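Local coordinates for protein maleylacetate reductase (Agrobacterium tumefaciens, PDB 3HL0) that probably catalyses the NADH-dependent reduction of maleylacetate to 3-oxoadipate in gamma-resorcylate catabolism, as a member of the iron-containing alcohol dehydrogenase family, at residues D111-V116 with L147-I152; L32-A37 with G87-V92; T78-Y83 with A107-A112. One frame throughout, in Å; residues are numbered along the deposited sequence.

Contact 1: residues D111-V116 with L147-I152. With CA (calcium ion), chain C.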
ATOM      1  N   ASP A 111     -23.376  14.965   8.143  1.00 13.59           N
ATOM      2  CA  ASP A 111     -23.308  16.289   7.508  1.00 16.34           C
ATOM      3  C   ASP A 111     -22.138  17.186   8.004  1.00 16.55           C
ATOM      4  O   ASP A 111     -22.197  18.416   7.894  1.00 17.12           O
ATOM      5  CB  ASP A 111     -24.658  17.023   7.577  1.00 17.91           C
ATOM      6  CG  ASP A 111     -24.975  17.784   6.288  1.00 22.19           C
ATOM      7  OD1 ASP A 111     -24.572  17.323   5.187  1.00 29.93           O
ATOM      8  OD2 ASP A 111     -25.631  18.842   6.387  1.00 29.91           O
ATOM      9  N   ALA A 112     -21.075  16.567   8.531  1.00 15.30           N
ATOM     10  CA  ALA A 112     -19.849  17.305   8.901  1.00 13.87           C
ATOM     11  C   ALA A 112     -19.405  18.144   7.713  1.00 13.54           C
ATOM     12  O   ALA A 112     -19.411  17.651   6.569  1.00 14.05           O
ATOM     13  CB  ALA A 112     -18.726  16.311   9.242  1.00 13.37           C
ATOM     14  N   ALA A 113     -18.959  19.375   7.965  1.00 11.75           N
ATOM     15  CA  ALA A 113     -18.262  20.104   6.908  1.00 10.36           C
ATOM     16  C   ALA A 113     -16.875  19.457   6.736  1.00 10.32           C
ATOM     17  O   ALA A 113     -16.311  18.934   7.708  1.00 10.16           O
ATOM     18  CB  ALA A 113     -18.119  21.592   7.282  1.00 11.06           C
ATOM     19  N   GLN A 114     -16.329  19.519   5.524  1.00  9.20           N
ATOM     20  CA  GLN A 114     -15.000  18.933   5.227  1.00  8.93           C
ATOM     21  C   GLN A 114     -14.010  19.992   4.807  1.00  9.39           C
ATOM     22  O   GLN A 114     -14.290  20.777   3.870  1.00 10.88           O
ATOM     23  CB  GLN A 114     -15.118  17.958   4.055  1.00  8.76           C
ATOM     24  CG  GLN A 114     -16.061  16.779   4.311  1.00  8.96           C
ATOM     25  CD  GLN A 114     -16.256  15.974   3.053  1.00  9.24           C
ATOM     26  OE1 GLN A 114     -15.359  15.261   2.604  1.00 10.79           O
ATOM     27  NE2 GLN A 114     -17.442  16.101   2.448  1.00 10.23           N
ATOM     28  N   ILE A 115     -12.833  19.989   5.436  1.00  8.29           N
ATOM     29  CA  ILE A 115     -11.684  20.730   4.955  1.00  9.06           C
ATOM     30  C   ILE A 115     -10.690  19.645   4.554  1.00  9.89           C
ATOM     31  O   ILE A 115     -10.287  18.850   5.404  1.00  9.75           O
ATOM     32  CB  ILE A 115     -11.108  21.615   6.058  1.00  7.87           C
ATOM     33  CG1 ILE A 115     -12.095  22.754   6.412  1.00  8.74           C
ATOM     34  CG2 ILE A 115      -9.757  22.258   5.600  1.00 11.62           C
ATOM     35  CD1 ILE A 115     -11.717  23.443   7.728  1.00 10.52           C
ATOM     36  N   VAL A 116     -10.352  19.579   3.276  1.00  8.89           N
ATOM     37  CA  VAL A 116      -9.471  18.507   2.794  1.00  9.15           C
ATOM     38  C   VAL A 116      -8.127  19.104   2.503  1.00  9.24           C
ATOM     39  O   VAL A 116      -8.036  20.194   1.902  1.00  9.65           O
ATOM     40  CB  VAL A 116     -10.048  17.849   1.513  1.00  9.96           C
ATOM     41  CG1 VAL A 116      -9.121  16.669   1.064  1.00  9.21           C
ATOM     42  CG2 VAL A 116     -11.438  17.342   1.790  1.00 12.06           C
ATOM     43  N   LEU A 147     -19.461  16.391  -1.691  1.00 11.70           N
ATOM     44  CA  LEU A 147     -18.467  17.380  -2.169  1.00 11.10           C
ATOM     45  C   LEU A 147     -17.852  18.182  -1.015  1.00 11.38           C
ATOM     46  O   LEU A 147     -18.599  18.854  -0.264  1.00 11.51           O
ATOM     47  CB  LEU A 147     -19.076  18.345  -3.192  1.00 11.14           C
ATOM     48  CG  LEU A 147     -18.096  19.297  -3.860  1.00 12.46           C
ATOM     49  CD1 LEU A 147     -17.029  18.571  -4.715  1.00 13.06           C
ATOM     50  CD2 LEU A 147     -18.929  20.260  -4.697  1.00 14.30           C
ATOM     51  N   PRO A 148     -16.507  18.108  -0.840  1.00  9.58           N
ATOM     52  CA  PRO A 148     -15.926  18.885   0.283  1.00 10.28           C
ATOM     53  C   PRO A 148     -16.083  20.416   0.159  1.00 10.60           C
ATOM     54  O   PRO A 148     -15.973  20.985  -0.934  1.00 11.47           O
ATOM     55  CB  PRO A 148     -14.432  18.483   0.280  1.00  8.92           C
ATOM     56  CG  PRO A 148     -14.461  17.094  -0.332  1.00  8.86           C
ATOM     57  CD  PRO A 148     -15.526  17.161  -1.417  1.00  9.54           C
ATOM     58  N   GLU A 149     -16.329  21.049   1.296  1.00 10.50           N
ATOM     59  CA  GLU A 149     -16.505  22.495   1.357  1.00 10.47           C
ATOM     60  C   GLU A 149     -15.251  23.284   1.042  1.00 10.29           C
ATOM     61  O   GLU A 149     -15.331  24.334   0.402  1.00 11.65           O
ATOM     62  CB  GLU A 149     -16.973  22.907   2.745  1.00 11.24           C
ATOM     63  CG  GLU A 149     -18.451  22.692   2.994  1.00 12.02           C
ATOM     64  CD  GLU A 149     -18.862  21.230   3.152  1.00 15.16           C
ATOM     65  OE1 GLU A 149     -18.019  20.338   3.416  1.00 12.34           O
ATOM     66  OE2 GLU A 149     -20.069  20.942   2.977  1.00 17.20           O
ATOM     67  N   VAL A 150     -14.100  22.847   1.568  1.00  8.81           N
ATOM     68  CA  VAL A 150     -12.894  23.647   1.467  1.00  9.47           C
ATOM     69  C   VAL A 150     -11.722  22.719   1.128  1.00  8.97           C
ATOM     70  O   VAL A 150     -11.652  21.620   1.669  1.00  8.78           O
ATOM     71  CB  VAL A 150     -12.590  24.390   2.808  1.00  9.40           C
ATOM     72  CG1 VAL A 150     -11.280  25.128   2.729  1.00 11.36           C
ATOM     73  CG2 VAL A 150     -13.740  25.332   3.206  1.00 11.11           C
ATOM     74  N   VAL A 151     -10.838  23.137   0.235  1.00  7.75           N
ATOM     75  CA  VAL A 151      -9.638  22.343  -0.028  1.00  7.80           C
ATOM     76  C   VAL A 151      -8.443  23.257   0.161  1.00  8.63           C
ATOM     77  O   VAL A 151      -8.464  24.400  -0.316  1.00  9.39           O
ATOM     78  CB  VAL A 151      -9.638  21.857  -1.490  1.00  8.00           C
ATOM     79  CG1 VAL A 151      -8.389  21.034  -1.776  1.00  8.37           C
ATOM     80  CG2 VAL A 151     -10.886  21.058  -1.791  1.00  8.64           C
ATOM     81  N   ILE A 152      -7.449  22.794   0.935  1.00  7.81           N
ATOM     82  CA  ILE A 152      -6.207  23.548   1.159  1.00  8.56           C
ATOM     83  C   ILE A 152      -5.096  22.779   0.472  1.00  8.37           C
ATOM     84  O   ILE A 152      -4.733  21.682   0.901  1.00  9.19           O
ATOM     85  CB  ILE A 152      -5.931  23.705   2.680  1.00  9.28           C
ATOM     86  CG1 ILE A 152      -7.075  24.491   3.305  1.00 10.46           C
ATOM     87  CG2 ILE A 152      -4.598  24.412   2.934  1.00 10.40           C
ATOM     88  CD1 ILE A 152      -6.877  24.652   4.837  1.00 13.79           C
TER
HETATM   89 CA    CA C 401     -21.553  19.053   3.075  1.00 27.24          CA
HETATM   90  O   HOH W   1     -22.319  17.035   3.783  1.00 17.32           O
HETATM   91  O   HOH W   2     -23.931  19.181   3.087  1.00 34.03           O
HETATM   92  O   HOH W   3     -21.729  19.818   5.394  1.00 20.74           O
HETATM   93  O   HOH W   4     -19.381  18.032   3.887  1.00 14.29           O
HETATM   94  O   HOH W   5     -21.141  18.840   0.879  1.00 19.66           O

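Contact 2: residues L32-A37 with G87-V92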
ATOM      1  N   LEU A  32     -15.690  29.071   8.262  1.00 17.64           N
ATOM      2  CA  LEU A  32     -16.929  28.301   8.229  1.00 17.51           C
ATOM      3  C   LEU A  32     -17.836  28.522   9.453  1.00 18.02           C
ATOM      4  O   LEU A  32     -18.929  27.945   9.526  1.00 18.18           O
ATOM      5  CB  LEU A  32     -16.632  26.803   8.076  1.00 17.61           C
ATOM      6  CG  LEU A  32     -15.944  26.305   6.796  1.00 17.12           C
ATOM      7  CD1 LEU A  32     -15.309  24.907   7.037  1.00 13.31           C
ATOM      8  CD2 LEU A  32     -16.912  26.274   5.606  1.00 17.49           C
ATOM      9  N   GLY A  33     -17.391  29.327  10.420  1.00 17.41           N
ATOM     10  CA  GLY A  33     -18.124  29.496  11.684  1.00 17.60           C
ATOM     11  C   GLY A  33     -18.107  28.267  12.580  1.00 17.09           C
ATOM     12  O   GLY A  33     -18.993  28.088  13.417  1.00 17.57           O
ATOM     13  N   LEU A  34     -17.081  27.428  12.403  1.00 15.97           N
ATOM     14  CA  LEU A  34     -16.925  26.184  13.160  1.00 14.89           C
ATOM     15  C   LEU A  34     -15.750  26.266  14.140  1.00 14.42           C
ATOM     16  O   LEU A  34     -14.968  27.230  14.108  1.00 14.47           O
ATOM     17  CB  LEU A  34     -16.715  25.017  12.160  1.00 14.19           C
ATOM     18  CG  LEU A  34     -17.865  24.871  11.152  1.00 13.93           C
ATOM     19  CD1 LEU A  34     -17.562  23.757  10.151  1.00 12.59           C
ATOM     20  CD2 LEU A  34     -19.222  24.667  11.829  1.00 13.65           C
ATOM     21  N   SER A  35     -15.608  25.269  15.012  1.00 13.33           N
ATOM     22  CA  SER A  35     -14.617  25.392  16.083  1.00 13.62           C
ATOM     23  C   SER A  35     -14.015  24.078  16.617  1.00 13.55           C
ATOM     24  O   SER A  35     -13.175  24.107  17.505  1.00 13.35           O
ATOM     25  CB  SER A  35     -15.183  26.249  17.244  1.00 13.31           C
ATOM     26  OG  SER A  35     -16.181  25.539  17.965  1.00 15.21           O
ATOM     27  N   ARG A  36     -14.430  22.933  16.072  1.00 12.96           N
ATOM     28  CA  ARG A  36     -14.065  21.638  16.655  1.00 12.80           C
ATOM     29  C   ARG A  36     -13.785  20.584  15.576  1.00 12.36           C
ATOM     30  O   ARG A  36     -14.658  19.804  15.178  1.00 12.78           O
ATOM     31  CB  ARG A  36     -15.150  21.152  17.637  1.00 12.72           C
ATOM     32  CG  ARG A  36     -15.328  22.027  18.915  1.00 17.40           C
ATOM     33  CD  ARG A  36     -14.114  21.944  19.870  1.00 23.07           C
ATOM     34  NE  ARG A  36     -14.169  20.762  20.744  1.00 28.21           N
ATOM     35  CZ  ARG A  36     -13.114  20.197  21.336  1.00 30.09           C
ATOM     36  NH1 ARG A  36     -11.883  20.683  21.171  1.00 31.41           N
ATOM     37  NH2 ARG A  36     -13.289  19.121  22.092  1.00 30.59           N
ATOM     38  N   ALA A  37     -12.555  20.569  15.082  1.00 11.10           N
ATOM     39  CA  ALA A  37     -12.210  19.679  13.966  1.00 10.86           C
ATOM     40  C   ALA A  37     -11.760  18.303  14.400  1.00 10.96           C
ATOM     41  O   ALA A  37     -10.961  18.169  15.312  1.00 10.55           O
ATOM     42  CB  ALA A  37     -11.105  20.302  13.110  1.00 11.69           C
ATOM     43  N   GLY A  87     -17.299  15.730  19.884  1.00 10.49           N
ATOM     44  CA  GLY A  87     -18.110  16.932  19.693  1.00 10.45           C
ATOM     45  C   GLY A  87     -17.637  17.759  18.515  1.00 11.16           C
ATOM     46  O   GLY A  87     -17.790  18.980  18.500  1.00 11.53           O
ATOM     47  N   ALA A  88     -17.094  17.073  17.503  1.00 11.20           N
ATOM     48  CA  ALA A  88     -16.610  17.729  16.320  1.00 10.69           C
ATOM     49  C   ALA A  88     -17.728  18.360  15.502  1.00 11.31           C
ATOM     50  O   ALA A  88     -18.887  17.901  15.519  1.00 11.87           O
ATOM     51  CB  ALA A  88     -15.802  16.734  15.457  1.00 11.54           C
ATOM     52  N   ASP A  89     -17.395  19.419  14.770  1.00 11.28           N
ATOM     53  CA  ASP A  89     -18.357  20.029  13.837  1.00 11.65           C
ATOM     54  C   ASP A  89     -17.818  20.044  12.415  1.00 11.33           C
ATOM     55  O   ASP A  89     -18.480  20.512  11.470  1.00 11.89           O
ATOM     56  CB  ASP A  89     -18.816  21.438  14.318  1.00 11.55           C
ATOM     57  CG  ASP A  89     -17.662  22.402  14.544  1.00 15.08           C
ATOM     58  OD1 ASP A  89     -16.501  22.076  14.194  1.00 14.51           O
ATOM     59  OD2 ASP A  89     -17.908  23.505  15.103  1.00 17.54           O
ATOM     60  N   CYS A  90     -16.622  19.472  12.226  1.00 11.60           N
ATOM     61  CA  CYS A  90     -16.069  19.293  10.890  1.00 10.48           C
ATOM     62  C   CYS A  90     -14.960  18.241  10.914  1.00  9.45           C
ATOM     63  O   CYS A  90     -14.511  17.828  11.979  1.00  9.74           O
ATOM     64  CB  CYS A  90     -15.515  20.620  10.340  1.00 11.08           C
ATOM     65  SG  CYS A  90     -14.269  21.446  11.364  1.00 14.35           S
ATOM     66  N   VAL A  91     -14.540  17.816   9.727  1.00  9.12           N
ATOM     67  CA  VAL A  91     -13.394  16.929   9.598  1.00  9.63           C
ATOM     68  C   VAL A  91     -12.333  17.637   8.801  1.00  9.79           C
ATOM     69  O   VAL A  91     -12.650  18.435   7.919  1.00 10.84           O
ATOM     70  CB  VAL A  91     -13.736  15.557   8.945  1.00  9.27           C
ATOM     71  CG1 VAL A  91     -14.642  14.705   9.886  1.00  9.61           C
ATOM     72  CG2 VAL A  91     -14.370  15.713   7.534  1.00  9.81           C
ATOM     73  N   VAL A  92     -11.078  17.379   9.154  1.00  8.88           N
ATOM     74  CA  VAL A  92      -9.947  17.896   8.391  1.00  9.43           C
ATOM     75  C   VAL A  92      -9.245  16.640   7.889  1.00  9.51           C
ATOM     76  O   VAL A  92      -8.671  15.910   8.660  1.00  9.54           O
ATOM     77  CB  VAL A  92      -9.012  18.760   9.259  1.00  9.12           C
ATOM     78  CG1 VAL A  92      -7.768  19.107   8.458  1.00  9.69           C
ATOM     79  CG2 VAL A  92      -9.724  20.080   9.730  1.00 11.30           C
TER

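Contact 3: residues T78-Y83 with A107-A112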
ATOM      1  N   THR A  78     -16.810   3.427  13.169  1.00  9.61           N
ATOM      2  CA  THR A  78     -15.892   3.781  14.261  1.00 10.22           C
ATOM      3  C   THR A  78     -15.472   5.254  14.226  1.00 10.25           C
ATOM      4  O   THR A  78     -15.405   5.910  15.269  1.00 11.85           O
ATOM      5  CB  THR A  78     -14.665   2.879  14.205  1.00 10.64           C
ATOM      6  OG1 THR A  78     -15.118   1.525  14.382  1.00 11.47           O
ATOM      7  CG2 THR A  78     -13.678   3.207  15.339  1.00 11.92           C
ATOM      8  N   ALA A  79     -15.212   5.773  13.025  1.00 10.54           N
ATOM      9  CA  ALA A  79     -14.807   7.174  12.891  1.00  9.69           C
ATOM     10  C   ALA A  79     -15.955   8.113  13.237  1.00  8.92           C
ATOM     11  O   ALA A  79     -15.751   9.176  13.824  1.00  9.10           O
ATOM     12  CB  ALA A  79     -14.321   7.460  11.464  1.00  7.80           C
ATOM     13  N   VAL A  80     -17.167   7.738  12.841  1.00 10.28           N
ATOM     14  CA  VAL A  80     -18.345   8.538  13.177  1.00  9.02           C
ATOM     15  C   VAL A  80     -18.574   8.550  14.690  1.00 10.05           C
ATOM     16  O   VAL A  80     -18.885   9.596  15.261  1.00  8.82           O
ATOM     17  CB  VAL A  80     -19.619   8.045  12.413  1.00  9.29           C
ATOM     18  CG1 VAL A  80     -20.880   8.734  12.922  1.00  9.04           C
ATOM     19  CG2 VAL A  80     -19.453   8.306  10.912  1.00  9.34           C
ATOM     20  N   GLU A  81     -18.372   7.404  15.339  1.00  9.46           N
ATOM     21  CA  GLU A  81     -18.423   7.374  16.798  1.00 11.58           C
ATOM     22  C   GLU A  81     -17.368   8.332  17.380  1.00 10.22           C
ATOM     23  O   GLU A  81     -17.654   9.041  18.333  1.00 11.24           O
ATOM     24  CB  GLU A  81     -18.246   5.954  17.328  1.00 11.42           C
ATOM     25  CG  GLU A  81     -19.428   5.066  16.991  1.00 17.54           C
ATOM     26  CD  GLU A  81     -19.155   3.577  17.197  1.00 23.74           C
ATOM     27  OE1 GLU A  81     -17.968   3.180  17.297  1.00 27.41           O
ATOM     28  OE2 GLU A  81     -20.145   2.802  17.252  1.00 26.88           O
ATOM     29  N   ALA A  82     -16.175   8.375  16.774  1.00 10.45           N
ATOM     30  CA  ALA A  82     -15.114   9.279  17.229  1.00 10.22           C
ATOM     31  C   ALA A  82     -15.487  10.755  17.007  1.00  9.92           C
ATOM     32  O   ALA A  82     -15.293  11.587  17.919  1.00 10.08           O
ATOM     33  CB  ALA A  82     -13.786   8.932  16.524  1.00  9.71           C
ATOM     34  N   TYR A  83     -16.076  11.054  15.846  1.00  9.57           N
ATOM     35  CA  TYR A  83     -16.584  12.398  15.512  1.00  9.31           C
ATOM     36  C   TYR A  83     -17.606  12.867  16.547  1.00  8.76           C
ATOM     37  O   TYR A  83     -17.555  14.007  17.049  1.00  9.58           O
ATOM     38  CB  TYR A  83     -17.184  12.389  14.091  1.00  8.19           C
ATOM     39  CG  TYR A  83     -17.756  13.696  13.605  1.00  9.37           C
ATOM     40  CD1 TYR A  83     -16.958  14.614  12.914  1.00  9.08           C
ATOM     41  CD2 TYR A  83     -19.107  14.010  13.806  1.00  8.62           C
ATOM     42  CE1 TYR A  83     -17.481  15.814  12.437  1.00 12.67           C
ATOM     43  CE2 TYR A  83     -19.636  15.205  13.337  1.00 10.87           C
ATOM     44  CZ  TYR A  83     -18.828  16.101  12.669  1.00 12.47           C
ATOM     45  OH  TYR A  83     -19.390  17.272  12.229  1.00 14.91           O
ATOM     46  N   ALA A 107     -18.988  12.656   6.424  1.00  9.93           N
ATOM     47  CA  ALA A 107     -19.922  13.710   6.010  1.00  9.85           C
ATOM     48  C   ALA A 107     -21.276  13.137   5.570  1.00 10.47           C
ATOM     49  O   ALA A 107     -22.335  13.712   5.914  1.00 10.68           O
ATOM     50  CB  ALA A 107     -19.305  14.559   4.881  1.00 10.91           C
ATOM     51  N   LEU A 108     -21.264  12.026   4.845  1.00 10.95           N
ATOM     52  CA  LEU A 108     -22.535  11.394   4.418  1.00 12.21           C
ATOM     53  C   LEU A 108     -23.453  11.080   5.603  1.00 12.45           C
ATOM     54  O   LEU A 108     -24.678  11.180   5.500  1.00 12.80           O
ATOM     55  CB  LEU A 108     -22.274  10.117   3.598  1.00 13.24           C
ATOM     56  CG  LEU A 108     -23.455   9.288   3.098  1.00 15.20           C
ATOM     57  CD1 LEU A 108     -24.248  10.080   2.056  1.00 17.87           C
ATOM     58  CD2 LEU A 108     -22.917   8.029   2.470  1.00 18.14           C
ATOM     59  N   ARG A 109     -22.851  10.729   6.732  1.00 12.08           N
ATOM     60  CA  ARG A 109     -23.580  10.195   7.862  1.00 12.32           C
ATOM     61  C   ARG A 109     -23.885  11.252   8.912  1.00 11.75           C
ATOM     62  O   ARG A 109     -24.773  11.073   9.749  1.00 12.32           O
ATOM     63  CB  ARG A 109     -22.771   9.052   8.480  1.00 11.68           C
ATOM     64  CG  ARG A 109     -22.808   7.804   7.600  1.00 12.56           C
ATOM     65  CD  ARG A 109     -21.687   6.854   7.919  1.00 14.68           C
ATOM     66  NE  ARG A 109     -21.847   5.600   7.196  1.00 14.74           N
ATOM     67  CZ  ARG A 109     -21.376   5.364   5.966  1.00 16.30           C
ATOM     68  NH1 ARG A 109     -20.722   6.291   5.284  1.00 12.81           N
ATOM     69  NH2 ARG A 109     -21.569   4.186   5.396  1.00 17.96           N
ATOM     70  N   THR A 110     -23.163  12.367   8.881  1.00 11.71           N
ATOM     71  CA  THR A 110     -23.252  13.354   9.960  1.00 11.26           C
ATOM     72  C   THR A 110     -23.448  14.786   9.454  1.00 12.40           C
ATOM     73  O   THR A 110     -23.605  15.721  10.259  1.00 12.83           O
ATOM     74  CB  THR A 110     -21.946  13.400  10.763  1.00 11.20           C
ATOM     75  OG1 THR A 110     -20.922  13.934   9.911  1.00 10.79           O
ATOM     76  CG2 THR A 110     -21.512  12.019  11.259  1.00 11.76           C
ATOM     77  N   ASP A 111     -23.376  14.965   8.143  1.00 13.59           N
ATOM     78  CA  ASP A 111     -23.308  16.289   7.508  1.00 16.34           C
ATOM     79  C   ASP A 111     -22.138  17.186   8.004  1.00 16.55           C
ATOM     80  O   ASP A 111     -22.197  18.416   7.894  1.00 17.12           O
ATOM     81  CB  ASP A 111     -24.658  17.023   7.577  1.00 17.91           C
ATOM     82  CG  ASP A 111     -24.975  17.784   6.288  1.00 22.19           C
ATOM     83  OD1 ASP A 111     -24.572  17.323   5.187  1.00 29.93           O
ATOM     84  OD2 ASP A 111     -25.631  18.842   6.387  1.00 29.91           O
ATOM     85  N   ALA A 112     -21.075  16.567   8.531  1.00 15.30           N
ATOM     86  CA  ALA A 112     -19.849  17.305   8.901  1.00 13.87           C
ATOM     87  C   ALA A 112     -19.405  18.144   7.713  1.00 13.54           C
ATOM     88  O   ALA A 112     -19.411  17.651   6.569  1.00 14.05           O
ATOM     89  CB  ALA A 112     -18.726  16.311   9.242  1.00 13.37           C
TER

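Contact 1: residues D111-V116 with L147-I152
Glu149 divides its carboxylate between a metal and a strand: OE2 binds the calcium ion at 2.4 Å, while OE1 accepts the backbone N-H of Gln114 at 2.8 Å, met from above the carboxylate plane. The chain bends at chi2 (72°), which turns CD back toward residues 111-116. The two segments lie on neighbouring parallel strands, 113-118 and 150-153, of the six-stranded sheet in the nucleotide-binding domain, and backbone hydrogen bonds from Val150 N to Gln114 O, Val116 N to Val150 O and Ile152 N to Val116 O join them. Five waters complete the calcium shell. One donates to both Ala112 O and Glu149 OE1 and accepts from Gln114 NE2, which also hydrogen-bonds Ile146 O; two donate to Asp111 OD1, and others reach Asp111 O and Leu147 O, so the ion is held largely through water. On one face of the sheet Ile115 and Val150 lie side by side, pointing the same way, over helix 25-31. Gln114 and Val116 lie on the other, by helix 97-110. There the ring of Pro148 sits against both side chains, its CB 3.5 Å from Val116 CG2 and its CG 3.6 Å from Gln114 OE1.

Contact 2: residues L32-A37 with G87-V92
The carboxylate of Asp89 takes up two successive backbone N-H groups of the turn after helix 25-31. OD2 accepts from Ser35 N at 2.9 Å through its syn lone pair, and OD1 accepts from Arg36 N, also at 2.9 Å, on the syn side but 34° out of the carboxylate plane. A weak, longer bond from Ser35 N to OD1 makes the first of these groups bifurcated. Chi1 (56°) sets CG between its own backbone N and carbonyl carbon, and the two anchored oxygens should fix the rotation of the group. The return bond runs from Asp89 N to Arg36 O, 2.8 Å long, so the two residues are tied in both directions. Here the polypeptide enters the parallel sheet of the Rossmann-like nucleotide-binding domain: Ala37 begins strand 37-40 and pairs with Cys90 at the start of strand 90-95. Both approaches follow helices that end in Schellman motifs, at Gly33 and Gly87. Leu34 slides past Asp89 in the opposite direction, its CB 3.5 Å from OD2, and its CD1 goes on to meet Cys90 CB. Across the bridge the methyl of Ala37 touches two side chains, Cys90 SG at 3.8 Å and Val92 CG2 at 3.7 Å. Arg36 CB lies 3.5 Å from Gly87 O, while Arg36 NH1 makes a weak bond to Arg58 O.

Contact 3: residues T78-Y83 with A107-A112
Tyr83 extends its ring from helix 73-85 toward the end of helix 97-110, and the two small residues it meets there, Thr110 and Ala112, approach it differently. Thr110 crosses the tyrosine obliquely, with OG1 over one face of the ring and 3.9 Å from CE2. Its methyl CG2 lies farther back along the ring, 4.0 Å from CD2. Ala112 takes the far end: its CB comes to 3.2 Å from OH and 3.4 Å from CZ, in an oblique approach. In the tyrosine CG is anti to the backbone N (chi1 180°), and chi2 near 90° sets the ring plane across the CA-CB-CG plane. No hydrogen bond links the two segments; the contact is one of shape.

The hydroxyl lying over the ring has its own duties. Thr110 OG1 accepts from Ala112 N at 3.0 Å, an ST turn, and is also bonded to Ile106 O in the preceding helical turn. These bonds should restrict rotation about CA-CB; with OG1 so engaged, the methyl CG2 meets Val80 tip to tip, CG1 of the valine 3.7 Å from CG2 of the threonine. The other valine methyl, CG2, lies 4.0 Å from Arg109 CD, where the two side chains cross at about a right angle. The arginine chain is extended as far as NE, and its guanidinium bonds through NH1 to Gln132 OE1 and Ala105 O.

The contact thus joins two helices that flank strand 90-95 in sequence, as successive units of an alpha/beta fold. Ile106 of helix 97-110 and Ala88, just before strand 90-95, also touch Tyr83, and Phe64 of strand 60-64 packs against helix 73-85 at Thr78, Ala79 and Ala82.

The three contacts lie within one alpha/beta nucleotide-binding domain, on the same side of the chain's centre, their own centres about 10 to 13 Å apart. Contacts 1 and 2 are successive steps across the parallel sheet, in which strand 90-95 lies between 37-40 and 113-118 and strand 150-153 follows; Val91 N and O pair with Ala113 O and Ile115 N. Contact 2 closes along the chain before contact 1 opens. Contact 3 interleaves with contact 2, and its residues 107-112 run directly into strand 113-118. Tyr83 OH packs against the backbone of Asp89. Contact 1 supplies Glu149 to the calcium ion; the side chains of Ala112 and Leu34 come within about 7 and 9 Å without binding it.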